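Local coordinates for Non-sulfated chondroitin lyase E66 (Autographa californica nucleopolyhedrovirus, PDB 3VSN), which cleaves non-sulfated chondroitin as a lyase of the viral envelope and is essential for oral infection, perhaps by digesting the chondroitin sulfate barrier of the host midgut's peritrophic matrix, at residues A[32-37]-A[266-271]. Numbering follows the deposited sequence.
Sequences QNFERW and TYYFGD
One face of the Trp-37 indole is covered by Tyr-267, whose CD2 sits over the middle of the five-membered ring, 3.6 Å from each of its five atoms (CG, CD1, NE1, CE2 and CD2), with CE2 3.5 Å from Trp-37 CG. The two planes are inclined at 31°, and the side chains run past each other in opposite directions. Tyr-267 CB continues the cover as a CH-pi contact, 4.0 Å from the centroid of the indole's six-membered ring. An indole suits this place because its two fused rings are long enough to lie along both the ring of Tyr-267 and its CB. Phe-34 is met on two sides: Tyr-267 CE1 comes to its edge, 3.6 Å from Phe-34 CD1, while Tyr-268 CE1 lies over one face, 3.4 Å from Phe-34 CE1. With CG anti to the backbone N (chi1 -178°), Tyr-267 extends across to helix 29-48, where its OH ends 3.3 Å from Asn-33 C. Tyr-268 has CG beside the backbone N instead (chi1 -74°), and its OH is hydrogen-bonded to Val-197 O; tyrosine thus joins ring packing to a polar anchor in a buried place. Phe-34, wholly apolar, touches Met-149 and Ile-153 of helix 138-154 and Met-204 of helix 189-205 as well as the tyrosines. The aromatic cluster joins the N-terminal helix to helix 262-269, an instance of interhelical packing in the alpha/alpha-toroid of this lyase, away from the catalytic residues.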
loop_
_atom_site.group_PDB
_atom_site.type_symbol
_atom_site.label_atom_id
_atom_site.label_comp_id
_atom_site.label_asym_id
_atom_site.label_seq_id
_atom_site.Cartn_x
_atom_site.Cartn_y
_atom_site.Cartn_z
ATOM N N GLN A 32 -4.722 -36.376 2.382
ATOM C CA GLN A 32 -4.386 -36.305 3.802
ATOM C C GLN A 32 -3.271 -35.289 4.082
ATOM O O GLN A 32 -3.331 -34.561 5.075
ATOM C CB GLN A 32 -4.044 -37.692 4.352
ATOM C CG GLN A 32 -5.260 -38.606 4.430
ATOM C CD GLN A 32 -4.929 -40.036 4.815
ATOM O OE1 GLN A 32 -3.773 -40.460 4.771
ATOM N NE2 GLN A 32 -5.954 -40.790 5.189
ATOM N N ASN A 33 -2.279 -35.231 3.196
ATOM C CA ASN A 33 -1.204 -34.244 3.298
ATOM C C ASN A 33 -1.703 -32.805 3.131
ATOM O O ASN A 33 -1.256 -31.907 3.849
ATOM C CB ASN A 33 -0.092 -34.533 2.284
ATOM C CG ASN A 33 0.667 -35.820 2.583
ATOM O OD1 ASN A 33 0.645 -36.338 3.702
ATOM N ND2 ASN A 33 1.350 -36.339 1.570
ATOM N N PHE A 34 -2.620 -32.587 2.188
ATOM C CA PHE A 34 -3.197 -31.253 1.998
ATOM C C PHE A 34 -4.015 -30.822 3.207
ATOM O O PHE A 34 -3.894 -29.686 3.667
ATOM C CB PHE A 34 -4.054 -31.149 0.731
ATOM C CG PHE A 34 -4.778 -29.832 0.614
ATOM C CD1 PHE A 34 -4.071 -28.661 0.343
ATOM C CD2 PHE A 34 -6.153 -29.748 0.824
ATOM C CE1 PHE A 34 -4.718 -27.440 0.260
ATOM C CE2 PHE A 34 -6.809 -28.529 0.736
ATOM C CZ PHE A 34 -6.088 -27.373 0.454
ATOM N N GLU A 35 -4.846 -31.729 3.718
ATOM C CA GLU A 35 -5.666 -31.433 4.890
ATOM C C GLU A 35 -4.809 -31.124 6.116
ATOM O O GLU A 35 -5.150 -30.241 6.903
ATOM C CB GLU A 35 -6.665 -32.560 5.166
ATOM C CG GLU A 35 -7.819 -32.588 4.171
ATOM C CD GLU A 35 -8.802 -33.719 4.410
ATOM O OE1 GLU A 35 -8.617 -34.488 5.380
ATOM O OE2 GLU A 35 -9.766 -33.839 3.619
ATOM N N ARG A 36 -3.686 -31.829 6.252
ATOM C CA ARG A 36 -2.723 -31.567 7.325
ATOM C C ARG A 36 -2.089 -30.178 7.184
ATOM O O ARG A 36 -2.010 -29.418 8.155
ATOM C CB ARG A 36 -1.631 -32.648 7.344
ATOM C CG ARG A 36 -0.687 -32.559 8.535
ATOM C CD ARG A 36 0.218 -33.783 8.643
ATOM N NE ARG A 36 -0.540 -34.997 8.949
ATOM C CZ ARG A 36 -0.763 -35.987 8.086
ATOM N NH1 ARG A 36 -0.277 -35.930 6.850
ATOM N NH2 ARG A 36 -1.473 -37.038 8.465
ATOM N N TRP A 37 -1.644 -29.863 5.970
ATOM C CA TRP A 37 -1.050 -28.564 5.665
ATOM C C TRP A 37 -2.036 -27.446 5.904
ATOM O O TRP A 37 -1.677 -26.407 6.467
ATOM C CB TRP A 37 -0.516 -28.564 4.237
ATOM C CG TRP A 37 -0.038 -27.224 3.730
ATOM C CD1 TRP A 37 1.253 -26.698 3.790
ATOM C CD2 TRP A 37 -0.836 -26.200 3.044
ATOM N NE1 TRP A 37 1.298 -25.451 3.212
ATOM C CE2 TRP A 37 0.082 -25.093 2.746
ATOM C CE3 TRP A 37 -2.171 -26.091 2.665
ATOM C CZ2 TRP A 37 -0.342 -23.941 2.100
ATOM C CZ3 TRP A 37 -2.587 -24.923 2.011
ATOM C CH2 TRP A 37 -1.691 -23.875 1.736
ATOM N N THR A 266 0.344 -22.367 -4.793
ATOM C CA THR A 266 1.739 -22.794 -4.709
ATOM C C THR A 266 1.836 -24.212 -4.130
ATOM O O THR A 266 2.624 -25.030 -4.618
ATOM C CB THR A 266 2.591 -21.779 -3.916
ATOM O OG1 THR A 266 2.629 -20.541 -4.637
ATOM C CG2 THR A 266 4.023 -22.277 -3.727
ATOM N N TYR A 267 1.026 -24.505 -3.113
ATOM C CA TYR A 267 0.964 -25.856 -2.560
ATOM C C TYR A 267 0.419 -26.847 -3.591
ATOM O O TYR A 267 1.019 -27.901 -3.818
ATOM C CB TYR A 267 0.124 -25.921 -1.276
ATOM C CG TYR A 267 0.110 -27.315 -0.679
ATOM C CD1 TYR A 267 -0.751 -28.299 -1.172
ATOM C CD2 TYR A 267 0.983 -27.665 0.347
ATOM C CE1 TYR A 267 -0.746 -29.583 -0.655
ATOM C CE2 TYR A 267 0.989 -28.948 0.875
ATOM C CZ TYR A 267 0.121 -29.900 0.370
ATOM O OH TYR A 267 0.116 -31.173 0.885
ATOM N N TYR A 268 -0.717 -26.500 -4.197
ATOM C CA TYR A 268 -1.396 -27.343 -5.182
ATOM C C TYR A 268 -0.547 -27.654 -6.416
ATOM O O TYR A 268 -0.424 -28.817 -6.817
ATOM C CB TYR A 268 -2.671 -26.662 -5.687
ATOM C CG TYR A 268 -3.875 -26.620 -4.767
ATOM C CD1 TYR A 268 -4.163 -27.656 -3.875
ATOM C CD2 TYR A 268 -4.770 -25.554 -4.845
ATOM C CE1 TYR A 268 -5.291 -27.608 -3.061
ATOM C CE2 TYR A 268 -5.894 -25.496 -4.038
ATOM C CZ TYR A 268 -6.151 -26.522 -3.149
ATOM O OH TYR A 268 -7.278 -26.450 -2.363
ATOM N N PHE A 269 0.017 -26.609 -7.025
ATOM C CA PHE A 269 0.575 -26.725 -8.372
ATOM C C PHE A 269 2.063 -26.376 -8.513
ATOM O O PHE A 269 2.602 -26.392 -9.620
ATOM C CB PHE A 269 -0.288 -25.944 -9.377
ATOM C CG PHE A 269 -1.758 -26.278 -9.304
ATOM C CD1 PHE A 269 -2.203 -27.584 -9.513
ATOM C CD2 PHE A 269 -2.697 -25.290 -9.025
ATOM C CE1 PHE A 269 -3.552 -27.895 -9.437
ATOM C CE2 PHE A 269 -4.049 -25.595 -8.954
ATOM C CZ PHE A 269 -4.477 -26.902 -9.159
ATOM N N GLY A 270 2.720 -26.074 -7.396
ATOM C CA GLY A 270 4.178 -25.939 -7.373
ATOM C C GLY A 270 4.712 -24.520 -7.355
ATOM O O GLY A 270 3.970 -23.555 -7.552
ATOM N N ASP A 271 6.022 -24.411 -7.143
ATOM C CA ASP A 271 6.710 -23.130 -6.979
ATOM C C ASP A 271 6.867 -22.312 -8.264
ATOM O O ASP A 271 7.415 -21.210 -8.222
ATOM C CB ASP A 271 8.098 -23.355 -6.355
ATOM C CG ASP A 271 8.029 -23.929 -4.952
ATOM O OD1 ASP A 271 7.189 -23.472 -4.148
ATOM O OD2 ASP A 271 8.829 -24.841 -4.648
#